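Local coordinates for gamma-glutamyltranspeptidase (Ggt) (Helicobacter pylori 26695, PDB 5BPK) that catalyses the hydrolysis of gamma-glutamyl compounds and the transfer of their gamma-glutamyl group, as an Ntn-hydrolase made of two subunits, at the interface of chains B and A. Numbering follows the deposited sequence. Chains: chain A, Gamma-glutamyltranspeptidase (Ggt); chain B, Gamma-glutamyltranspeptidase (Ggt).

Contact 1: the interface of chains B and A. Residues chain B 89-91; chain A 12-15, 78, 80, 85.
B:Val89 and B:His91 pair with A:Ser15 and A:Ala13 as an antiparallel beta ladder, both segments running in extended strand form. Each of the two residue pairs is closed by a reciprocal couple of backbone hydrogen bonds: B:Val89 N gives to A:Ser15 O at 2.9 Å and A:Ser15 N returns one to B:Val89 O, while B:His91 N reaches A:Ala13 O at 2.8 Å and A:Ala13 N gives to B:His91 O. Between them B:Ile90 and A:Val14 form the intervening bridge, their side chains lying side by side and pointing the same way, with B:Ile90 CG1 4.1 Å from A:Val14 CG1. The B:His91 side chain leaves with CG anti to the backbone N (chi1 170°), which carries the imidazole toward A:Leu80 and A:Val85. Methyl CD2 of A:Leu80 sits over one ring face, offset toward the rim and 3.9 Å from the ring centroid of B:His91, a CH-pi contact. A:Val85 comes from the same side of the ring plane but meets the rim, its CG2 3.5 Å from ring carbon CD2 of B:His91, the two side chains sliding past each other in opposite directions. The tip of A:Ile78 lies against the chain B backbone: its CD1 is 3.5 Å from B:His91 N, equally near B:Val89 O, and 3.8 Å from B:His91 CB. Thus the backbone supplies the polar pairing, and aliphatic groups from two further strands pack on the same segment. In the fold, strand 85-91 of chain B continues a sheet through strand 13-19 of chain A, and strands 77-81 and 84-89 of chain A pack against it, as expected of the layered Ntn-hydrolase core.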
# COMPACT_ATOMS: atom_id res chain seq x y z
N VAL B 89 -7.89 -1.93 6.54
CA VAL B 89 -8.42 -1.20 7.67
C VAL B 89 -9.94 -1.09 7.45
O VAL B 89 -10.41 -0.68 6.37
CB VAL B 89 -7.71 0.16 7.83
CG1 VAL B 89 -8.45 1.08 8.78
CG2 VAL B 89 -6.29 -0.07 8.33
N ILE B 90 -10.71 -1.49 8.46
CA ILE B 90 -12.14 -1.67 8.29
C ILE B 90 -12.88 -0.96 9.41
O ILE B 90 -12.53 -1.12 10.57
CB ILE B 90 -12.53 -3.16 8.32
CG1 ILE B 90 -11.82 -3.92 7.18
CG2 ILE B 90 -14.06 -3.30 8.23
CD1 ILE B 90 -11.90 -5.44 7.28
N HIS B 91 -13.87 -0.15 9.04
CA HIS B 91 -14.80 0.45 10.00
C HIS B 91 -16.15 -0.21 9.77
O HIS B 91 -16.65 -0.22 8.66
CB HIS B 91 -14.89 1.96 9.83
CG HIS B 91 -16.00 2.59 10.62
ND1 HIS B 91 -15.84 3.01 11.92
CD2 HIS B 91 -17.29 2.83 10.30
CE1 HIS B 91 -16.99 3.49 12.37
NE2 HIS B 91 -17.88 3.40 11.41
N ASN A 12 -20.45 0.70 6.69
CA ASN A 12 -19.18 -0.02 6.64
C ASN A 12 -18.24 0.68 5.65
O ASN A 12 -18.67 1.25 4.66
CB ASN A 12 -19.36 -1.47 6.20
CG ASN A 12 -20.35 -2.23 7.08
OD1 ASN A 12 -20.09 -2.49 8.26
ND2 ASN A 12 -21.48 -2.62 6.50
N ALA A 13 -16.94 0.61 5.94
CA ALA A 13 -15.92 1.07 5.02
C ALA A 13 -14.69 0.19 5.14
O ALA A 13 -14.34 -0.26 6.24
CB ALA A 13 -15.56 2.53 5.28
N VAL A 14 -14.05 -0.06 4.00
CA VAL A 14 -12.91 -0.96 3.90
C VAL A 14 -11.87 -0.26 3.02
O VAL A 14 -12.16 0.15 1.90
CB VAL A 14 -13.31 -2.30 3.25
CG1 VAL A 14 -12.13 -3.24 3.19
CG2 VAL A 14 -14.47 -2.95 4.02
N SER A 15 -10.66 -0.14 3.56
CA SER A 15 -9.56 0.52 2.88
C SER A 15 -8.44 -0.51 2.78
O SER A 15 -7.93 -0.98 3.81
CB SER A 15 -9.14 1.74 3.69
OG SER A 15 -8.28 2.57 2.94
N ILE A 78 -8.96 5.23 7.33
CA ILE A 78 -10.33 5.71 7.40
C ILE A 78 -10.35 6.88 8.39
O ILE A 78 -9.80 6.78 9.49
CB ILE A 78 -11.30 4.60 7.86
CG1 ILE A 78 -11.33 3.47 6.82
CG2 ILE A 78 -12.69 5.17 8.09
CD1 ILE A 78 -12.08 2.23 7.27
N LEU A 80 -12.88 9.37 10.52
CA LEU A 80 -14.24 9.43 11.05
C LEU A 80 -14.56 10.82 11.55
O LEU A 80 -13.69 11.53 12.06
CB LEU A 80 -14.44 8.44 12.20
CG LEU A 80 -14.03 6.99 11.91
CD1 LEU A 80 -14.08 6.16 13.20
CD2 LEU A 80 -14.91 6.38 10.83
N VAL A 85 -18.14 7.36 9.05
CA VAL A 85 -17.18 7.41 7.95
C VAL A 85 -17.22 8.79 7.30
O VAL A 85 -18.30 9.28 6.92
CB VAL A 85 -17.45 6.31 6.91
CG1 VAL A 85 -16.52 6.44 5.69
CG2 VAL A 85 -17.30 4.93 7.55

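Contact 2: the interface of chains B and A. Residues chain B 116, 122, 127; chain A 46-47, 50.
Loop-to-loop packing joins the two subunits here, a mainly apolar patch in which B:Val122 meets A:Ile46 and which probably helps hold peripheral segments of chains B and A together; 172 Å² of protein surface is hidden and no direct polar bond crosses. The side chains of B:Val122 and A:Ile46 cross at about a right angle in the middle of the patch. Terminal methyl CD1 of A:Ile46 lies 3.9 Å from B:Val122 CG1, and it is brought there by a first torsion that sets CG1 between the backbone N and the carbonyl carbon (chi1 67°), followed by an extended chi2. The same CD1 also touches B:Ser127, 3.9 Å from its hydroxyl OG, a van der Waals contact. The other methyl of B:Val122, CG2, meets the flat amide of A:Asn50 tip to tip: the amide nitrogen ND2 of A:Asn50 stands 3.8 Å from that CG2. Beside the B:Val122 contacts, B:Leu116 crosses A:Lys47 at about a right angle, with CD2 of B:Leu116 4.0 Å from A:Lys47 CB and 3.6 Å from the carbonyl oxygen of A:Ile46. The lysine therefore contributes the base of its chain to the apolar packing, while its extended remainder carries the terminal amine NZ to a water. That water links the chains, lying 2.9 Å from B:Val122 N in a nearly straight bond (169° at H) and 3.2 Å from A:Lys47 NZ. Every residue of the patch belongs to a loop: A:Ile46, A:Lys47 and A:Asn50 follow the 3-10 helix 40-43 of chain A, and the chain B residues come from the segment between strand 97-102 and the 3-10 helix 131-133.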
# COMPACT_ATOMS: atom_id res chain seq x y z
N LEU B 116 23.29 -11.68 1.93
CA LEU B 116 24.67 -11.21 1.92
C LEU B 116 25.61 -12.31 1.45
O LEU B 116 25.32 -13.49 1.62
CB LEU B 116 25.09 -10.76 3.32
CG LEU B 116 24.26 -9.66 4.00
CD1 LEU B 116 24.96 -9.16 5.25
CD2 LEU B 116 23.99 -8.51 3.04
N VAL B 122 25.94 -7.08 0.26
CA VAL B 122 24.70 -7.41 -0.44
C VAL B 122 24.97 -8.09 -1.79
O VAL B 122 25.78 -7.60 -2.59
CB VAL B 122 23.85 -6.15 -0.65
CG1 VAL B 122 22.65 -6.46 -1.54
CG2 VAL B 122 23.40 -5.57 0.68
N SER B 127 17.54 -9.83 -3.27
CA SER B 127 16.32 -9.42 -2.56
C SER B 127 15.23 -8.85 -3.49
O SER B 127 14.14 -8.48 -3.03
CB SER B 127 16.67 -8.37 -1.48
OG SER B 127 16.93 -7.09 -2.02
N ILE A 46 18.17 -5.69 5.00
CA ILE A 46 18.97 -6.88 4.69
C ILE A 46 20.43 -6.76 5.17
O ILE A 46 21.16 -7.75 5.20
CB ILE A 46 18.89 -7.24 3.18
CG1 ILE A 46 19.57 -6.19 2.30
CG2 ILE A 46 17.42 -7.43 2.77
CD1 ILE A 46 19.54 -6.54 0.84
N LYS A 47 20.80 -5.53 5.54
CA LYS A 47 22.10 -5.19 6.12
C LYS A 47 21.94 -3.81 6.79
O LYS A 47 21.32 -2.92 6.21
CB LYS A 47 23.16 -5.12 5.01
CG LYS A 47 24.57 -4.80 5.50
CD LYS A 47 25.58 -4.81 4.37
CE LYS A 47 26.93 -4.29 4.82
NZ LYS A 47 27.96 -4.47 3.76
N ASN A 50 21.74 -0.27 4.93
CA ASN A 50 21.61 -0.45 3.48
C ASN A 50 20.26 0.10 2.99
O ASN A 50 19.23 -0.32 3.51
CB ASN A 50 21.70 -1.93 3.12
CG ASN A 50 21.48 -2.20 1.65
OD1 ASN A 50 20.43 -2.72 1.25
ND2 ASN A 50 22.48 -1.87 0.83
O HOH W 1 26.77 -4.30 0.81

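About 36 Å separates the C-alpha centres of contact 1 and contact 2, and no residue or secondary-structure element is common to them. The same two chains are nevertheless joined at both, by unlike means: regular strand pairing at contact 1, irregular loops with a bridging water at contact 2. Chain A residues near each site in sequence, A:Thr19 at the end of strand 13-19 and A:Glu40 and A:Asp43 in the 3-10 helix 40-43, belong to the ligand pocket. The two contacts may therefore help to hold pocket-forming segments in register with chain B, although the structure alone does not show this.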